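Local coordinates for protein arginyl-tRNA synthetase, putative (PDB 5JLD) that probably joins L-arginine to its cognate tRNA at the expense of ATP, as a class I aminoacyl-tRNA synthetase of the malaria parasite, at residues V178-T183 with F246-L251; S254-F259 with L270-E275. All coordinates share one frame; numbering follows the deposited sequence.

Interaction 1: residues V178-T183 with F246-L251; sequences VGDWGT and FVWNKL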
loop_
_atom_site.group_PDB
_atom_site.type_symbol
_atom_site.label_atom_id
_atom_site.label_comp_id
_atom_site.label_asym_id
_atom_site.label_seq_id
_atom_site.Cartn_x
_atom_site.Cartn_y
_atom_site.Cartn_z
ATOM N N VAL A 178 -8.726 -16.994 3.208
ATOM C CA VAL A 178 -8.854 -17.970 2.126
ATOM C C VAL A 178 -10.248 -18.605 2.123
ATOM O O VAL A 178 -10.839 -18.821 3.185
ATOM C CB VAL A 178 -7.754 -19.058 2.235
ATOM C CG1 VAL A 178 -7.712 -19.659 3.637
ATOM C CG2 VAL A 178 -7.940 -20.145 1.187
ATOM N N GLY A 179 -10.783 -18.876 0.930
ATOM C CA GLY A 179 -12.063 -19.547 0.806
ATOM C C GLY A 179 -11.937 -21.058 1.013
ATOM O O GLY A 179 -11.815 -21.820 0.055
ATOM N N ASP A 180 -11.969 -21.497 2.269
ATOM C CA ASP A 180 -11.747 -22.907 2.593
ATOM C C ASP A 180 -12.980 -23.544 3.220
ATOM O O ASP A 180 -12.884 -24.549 3.916
ATOM C CB ASP A 180 -10.559 -23.062 3.552
ATOM C CG ASP A 180 -10.799 -22.378 4.897
ATOM O OD1 ASP A 180 -11.745 -21.559 5.005
ATOM O OD2 ASP A 180 -10.032 -22.664 5.847
ATOM N N TRP A 181 -14.140 -22.952 2.979
ATOM C CA TRP A 181 -15.364 -23.473 3.550
ATOM C C TRP A 181 -16.527 -23.207 2.587
ATOM O O TRP A 181 -17.609 -22.772 2.981
ATOM C CB TRP A 181 -15.602 -22.851 4.929
ATOM C CG TRP A 181 -16.568 -23.611 5.786
ATOM C CD1 TRP A 181 -17.850 -23.243 6.083
ATOM C CD2 TRP A 181 -16.342 -24.862 6.464
ATOM N NE1 TRP A 181 -18.436 -24.182 6.891
ATOM C CE2 TRP A 181 -17.537 -25.188 7.141
ATOM C CE3 TRP A 181 -15.251 -25.736 6.558
ATOM C CZ2 TRP A 181 -17.673 -26.344 7.908
ATOM C CZ3 TRP A 181 -15.389 -26.891 7.316
ATOM C CH2 TRP A 181 -16.590 -27.180 7.987
ATOM N N GLY A 182 -16.289 -23.491 1.313
ATOM C CA GLY A 182 -17.235 -23.151 0.269
ATOM C C GLY A 182 -18.188 -24.248 -0.163
ATOM O O GLY A 182 -18.274 -25.321 0.453
ATOM N N THR A 183 -18.913 -23.955 -1.240
ATOM C CA THR A 183 -19.923 -24.853 -1.787
ATOM C C THR A 183 -19.342 -26.223 -2.088
ATOM O O THR A 183 -19.772 -27.239 -1.537
ATOM C CB THR A 183 -20.527 -24.284 -3.091
ATOM O OG1 THR A 183 -21.273 -23.095 -2.804
ATOM C CG2 THR A 183 -21.446 -25.304 -3.744
ATOM N N PHE A 246 -11.154 -35.167 7.394
ATOM C CA PHE A 246 -9.881 -35.692 6.905
ATOM C C PHE A 246 -9.620 -35.231 5.463
ATOM O O PHE A 246 -8.561 -34.648 5.143
ATOM C CB PHE A 246 -9.882 -37.229 6.993
ATOM C CG PHE A 246 -8.589 -37.869 6.580
ATOM C CD1 PHE A 246 -7.518 -37.929 7.460
ATOM C CD2 PHE A 246 -8.447 -38.417 5.316
ATOM C CE1 PHE A 246 -6.326 -38.519 7.084
ATOM C CE2 PHE A 246 -7.253 -39.010 4.930
ATOM C CZ PHE A 246 -6.190 -39.062 5.816
ATOM N N VAL A 247 -10.618 -35.466 4.612
ATOM C CA VAL A 247 -10.526 -35.174 3.183
ATOM C C VAL A 247 -10.423 -33.669 2.914
ATOM O O VAL A 247 -9.532 -33.222 2.192
ATOM C CB VAL A 247 -11.741 -35.771 2.423
ATOM C CG1 VAL A 247 -11.766 -35.296 0.975
ATOM C CG2 VAL A 247 -11.714 -37.300 2.501
ATOM N N TRP A 248 -11.339 -32.906 3.502
ATOM C CA TRP A 248 -11.297 -31.450 3.489
ATOM C C TRP A 248 -9.912 -30.932 3.848
ATOM O O TRP A 248 -9.332 -30.100 3.142
ATOM C CB TRP A 248 -12.339 -30.887 4.465
ATOM C CG TRP A 248 -12.171 -29.444 4.755
ATOM C CD1 TRP A 248 -12.504 -28.399 3.935
ATOM C CD2 TRP A 248 -11.622 -28.863 5.952
ATOM N NE1 TRP A 248 -12.200 -27.199 4.556
ATOM C CE2 TRP A 248 -11.652 -27.459 5.786
ATOM C CE3 TRP A 248 -11.109 -29.392 7.144
ATOM C CZ2 TRP A 248 -11.191 -26.577 6.772
ATOM C CZ3 TRP A 248 -10.646 -28.510 8.124
ATOM C CH2 TRP A 248 -10.693 -27.121 7.928
ATOM N N ASN A 249 -9.376 -31.443 4.947
ATOM C CA ASN A 249 -8.075 -31.000 5.414
ATOM C C ASN A 249 -6.976 -31.317 4.395
ATOM O O ASN A 249 -6.070 -30.497 4.173
ATOM C CB ASN A 249 -7.766 -31.629 6.770
ATOM C CG ASN A 249 -6.828 -30.788 7.593
ATOM O OD1 ASN A 249 -5.623 -31.032 7.622
ATOM N ND2 ASN A 249 -7.371 -29.768 8.251
ATOM N N LYS A 250 -7.080 -32.482 3.751
ATOM C CA LYS A 250 -6.158 -32.837 2.664
ATOM C C LYS A 250 -6.233 -31.877 1.466
ATOM O O LYS A 250 -5.202 -31.481 0.891
ATOM C CB LYS A 250 -6.428 -34.273 2.180
ATOM C CG LYS A 250 -6.007 -35.365 3.148
ATOM C CD LYS A 250 -4.559 -35.191 3.585
ATOM C CE LYS A 250 -4.296 -35.907 4.905
ATOM N NZ LYS A 250 -5.172 -35.379 5.997
ATOM N N LEU A 251 -7.456 -31.512 1.089
ATOM C CA LEU A 251 -7.687 -30.579 -0.023
ATOM C C LEU A 251 -7.091 -29.195 0.266
ATOM O O LEU A 251 -6.350 -28.621 -0.551
ATOM C CB LEU A 251 -9.190 -30.451 -0.303
ATOM C CG LEU A 251 -9.867 -31.473 -1.233
ATOM C CD1 LEU A 251 -9.364 -32.881 -0.986
ATOM C CD2 LEU A 251 -11.383 -31.438 -1.048
#
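Trp-248 reaches out from its helix and gives its indole N-H to the backbone carbonyl of Asp-180, with NE1 2.8 Å from O. The bond is nearly straight, 164° at the hydrogen, and the oxygen lies close to the plane of the indole, although the donor is tilted somewhat from the carbonyl plane. Trp-248 has CG anti to its backbone N (chi1 167°), which carries the indole away from the helix toward the loop. Tryptophan suits this place because one flat side chain offers both an N-H donor at its edge and a broad pi face that can receive the C-H edge of another ring.

That loop, 178-183, follows strand 171-176 of the parallel sheet in the class I catalytic domain, and an inverse gamma turn centred on Gly-179 bends it just ahead of Asp-180.

The aromatic contact is T-shaped: the benzo edge of Trp-181 is directed at the five-membered ring of Trp-248, centroids 5.5 Å apart and planes at 88°. Within it, CE3 of Trp-181 comes to 4.1 Å from CE2 of Trp-248. Phe-185 adds a second edge-to-face partner for Trp-248.

The carboxylate of Asp-180 merely brushes the indole, OD2 lying 4.2 Å from CZ2 of Trp-248; that oxygen is hydrogen-bonded to Ser-276.

Interaction 2: residues S254-F259 with L270-E275; sequences SSKKEF and LEYVGE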
loop_
_atom_site.group_PDB
_atom_site.type_symbol
_atom_site.label_atom_id
_atom_site.label_comp_id
_atom_site.label_asym_id
_atom_site.label_seq_id
_atom_site.Cartn_x
_atom_site.Cartn_y
_atom_site.Cartn_z
ATOM N N SER A 254 -3.286 -29.327 0.185
ATOM C CA SER A 254 -2.783 -29.328 -1.196
ATOM C C SER A 254 -2.847 -27.946 -1.876
ATOM O O SER A 254 -1.826 -27.425 -2.425
ATOM C CB SER A 254 -3.563 -30.351 -2.031
ATOM O OG SER A 254 -3.652 -29.941 -3.385
ATOM N N SER A 255 -4.039 -27.346 -1.841
ATOM C CA SER A 255 -4.212 -26.014 -2.448
ATOM C C SER A 255 -3.285 -24.989 -1.810
ATOM O O SER A 255 -2.690 -24.154 -2.498
ATOM C CB SER A 255 -5.662 -25.540 -2.336
ATOM O OG SER A 255 -6.436 -26.022 -3.419
ATOM N N LYS A 256 -3.149 -25.053 -0.496
ATOM C CA LYS A 256 -2.272 -24.116 0.190
ATOM C C LYS A 256 -0.814 -24.315 -0.224
ATOM O O LYS A 256 -0.069 -23.342 -0.320
ATOM C CB LYS A 256 -2.432 -24.247 1.701
ATOM C CG LYS A 256 -3.740 -23.652 2.207
ATOM C CD LYS A 256 -3.917 -23.890 3.702
ATOM C CE LYS A 256 -5.235 -23.309 4.203
ATOM N NZ LYS A 256 -5.335 -23.408 5.670
ATOM N N LYS A 257 -0.386 -25.551 -0.490
ATOM C CA LYS A 257 0.985 -25.703 -0.992
ATOM C C LYS A 257 1.119 -25.002 -2.347
ATOM O O LYS A 257 2.124 -24.281 -2.619
ATOM C CB LYS A 257 1.388 -27.170 -1.109
ATOM N N GLU A 258 0.094 -25.184 -3.185
ATOM C CA GLU A 258 0.133 -24.540 -4.508
ATOM C C GLU A 258 0.212 -23.001 -4.393
ATOM O O GLU A 258 1.037 -22.351 -5.044
ATOM C CB GLU A 258 -1.082 -24.949 -5.339
ATOM C CG GLU A 258 -0.784 -25.097 -6.821
ATOM C CD GLU A 258 0.126 -26.283 -7.110
ATOM O OE1 GLU A 258 -0.114 -27.375 -6.544
ATOM O OE2 GLU A 258 1.085 -26.128 -7.894
ATOM N N PHE A 259 -0.636 -22.430 -3.549
ATOM C CA PHE A 259 -0.646 -20.997 -3.309
ATOM C C PHE A 259 0.714 -20.530 -2.767
ATOM O O PHE A 259 1.226 -19.454 -3.150
ATOM C CB PHE A 259 -1.772 -20.616 -2.331
ATOM C CG PHE A 259 -3.170 -20.982 -2.809
ATOM C CD1 PHE A 259 -3.430 -21.227 -4.154
ATOM C CD2 PHE A 259 -4.221 -21.084 -1.901
ATOM C CE1 PHE A 259 -4.711 -21.568 -4.589
ATOM C CE2 PHE A 259 -5.513 -21.418 -2.323
ATOM C CZ PHE A 259 -5.757 -21.659 -3.672
ATOM N N LEU A 270 2.041 -14.156 4.490
ATOM C CA LEU A 270 0.762 -13.876 5.130
ATOM C C LEU A 270 0.098 -15.108 5.720
ATOM O O LEU A 270 0.337 -16.234 5.289
ATOM C CB LEU A 270 -0.191 -13.177 4.158
ATOM C CG LEU A 270 -0.295 -13.660 2.708
ATOM C CD1 LEU A 270 -0.856 -14.965 2.509
ATOM C CD2 LEU A 270 -1.254 -12.677 2.048
ATOM N N GLU A 271 -0.739 -14.869 6.717
ATOM C CA GLU A 271 -1.257 -15.938 7.557
ATOM C C GLU A 271 -2.622 -16.415 7.091
ATOM O O GLU A 271 -3.572 -15.635 7.056
ATOM C CB GLU A 271 -1.349 -15.463 9.016
ATOM C CG GLU A 271 -2.108 -16.456 9.908
ATOM C CD GLU A 271 -2.255 -16.003 11.353
ATOM O OE1 GLU A 271 -2.088 -14.796 11.631
ATOM O OE2 GLU A 271 -2.546 -16.868 12.214
ATOM N N TYR A 272 -2.727 -17.697 6.737
ATOM C CA TYR A 272 -4.038 -18.282 6.446
ATOM C C TYR A 272 -4.976 -18.151 7.643
ATOM O O TYR A 272 -4.702 -18.689 8.708
ATOM C CB TYR A 272 -3.923 -19.766 6.058
ATOM C CG TYR A 272 -3.258 -19.990 4.731
ATOM C CD1 TYR A 272 -3.867 -19.560 3.551
ATOM C CD2 TYR A 272 -2.014 -20.612 4.647
ATOM C CE1 TYR A 272 -3.265 -19.755 2.323
ATOM C CE2 TYR A 272 -1.392 -20.800 3.417
ATOM C CZ TYR A 272 -2.033 -20.381 2.258
ATOM O OH TYR A 272 -1.437 -20.575 1.030
ATOM N N VAL A 273 -6.067 -17.418 7.459
ATOM C CA VAL A 273 -7.172 -17.393 8.411
ATOM C C VAL A 273 -8.459 -17.533 7.599
ATOM O O VAL A 273 -9.109 -16.550 7.261
ATOM C CB VAL A 273 -7.190 -16.092 9.258
ATOM C CG1 VAL A 273 -8.295 -16.154 10.293
ATOM C CG2 VAL A 273 -5.840 -15.867 9.942
ATOM N N GLY A 274 -8.808 -18.764 7.255
ATOM C CA GLY A 274 -9.900 -18.997 6.323
ATOM C C GLY A 274 -11.280 -18.716 6.878
ATOM O O GLY A 274 -11.434 -18.400 8.055
ATOM N N GLU A 275 -12.286 -18.821 6.017
ATOM C CA GLU A 275 -13.678 -18.811 6.452
ATOM C C GLU A 275 -13.934 -19.857 7.558
ATOM O O GLU A 275 -14.623 -19.577 8.540
ATOM C CB GLU A 275 -14.602 -19.069 5.253
ATOM C CG GLU A 275 -14.591 -17.930 4.234
ATOM C CD GLU A 275 -15.227 -18.290 2.900
ATOM O OE1 GLU A 275 -15.415 -19.497 2.609
ATOM O OE2 GLU A 275 -15.512 -17.348 2.126
#
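The aliphatic chain of Lys-256 lies along one face of the Tyr-272 ring, the two side chains running past each other in opposite directions. Its CG makes a CH-pi contact, 3.9 Å from the centroid of the Tyr-272 ring and 17° off the normal. With chi2 to chi4 of Lys-256 all near 180°, the chain beyond CG is straight enough for its methylenes to follow the ring from the phenol end back toward its root: CG is 3.7 Å from CZ of Tyr-272, whereas CE is 3.9 Å from CG of the same tyrosine. Lysine fits such a site because its methylenes can cover an aromatic face while the ammonium is carried past it; here NZ ends 3.9 Å from CB of Tyr-272.

Strand 271-272 is an outermost strand of the parallel sheet of the Rossmann-like class I catalytic domain, pairing with strand 171-176, and Tyr-272 bridges from it to helix 242-265.

Packing at the phenol end involves Phe-259, whose CB is 3.4 Å from OH of Tyr-272; the hydroxyl sits near the plane of the phenylalanine ring, at its edge. The polar need of this OH is met one residue further along the helix, by a hydrogen bond with Asp-260. Phe-259, a buried residue, also packs on Pro-141 and Met-147, where an apolar aromatic is well suited.

In the fold
Interactions 1 and 2 draw on successive parts of helix 242-265, which meets first the loop beyond strand 171-176 and then the neighbouring edge strand 271-272. Their centres are 10 Å apart, and the loop and the strand's continuation touch directly: Val-178 O and Glu-275 N, 3.2 Å apart, form a probable hydrogen bond. Both contacts are partly buried, each with one buried participant, Asp-180 in interaction 1 and Phe-259 in interaction 2. The chemistry differs: at the irregular loop, where a backbone carbonyl is available to a side-chain donor, a directional polar bond is combined with an aromatic pair, whereas beside the strand the contact is mainly apolar packing.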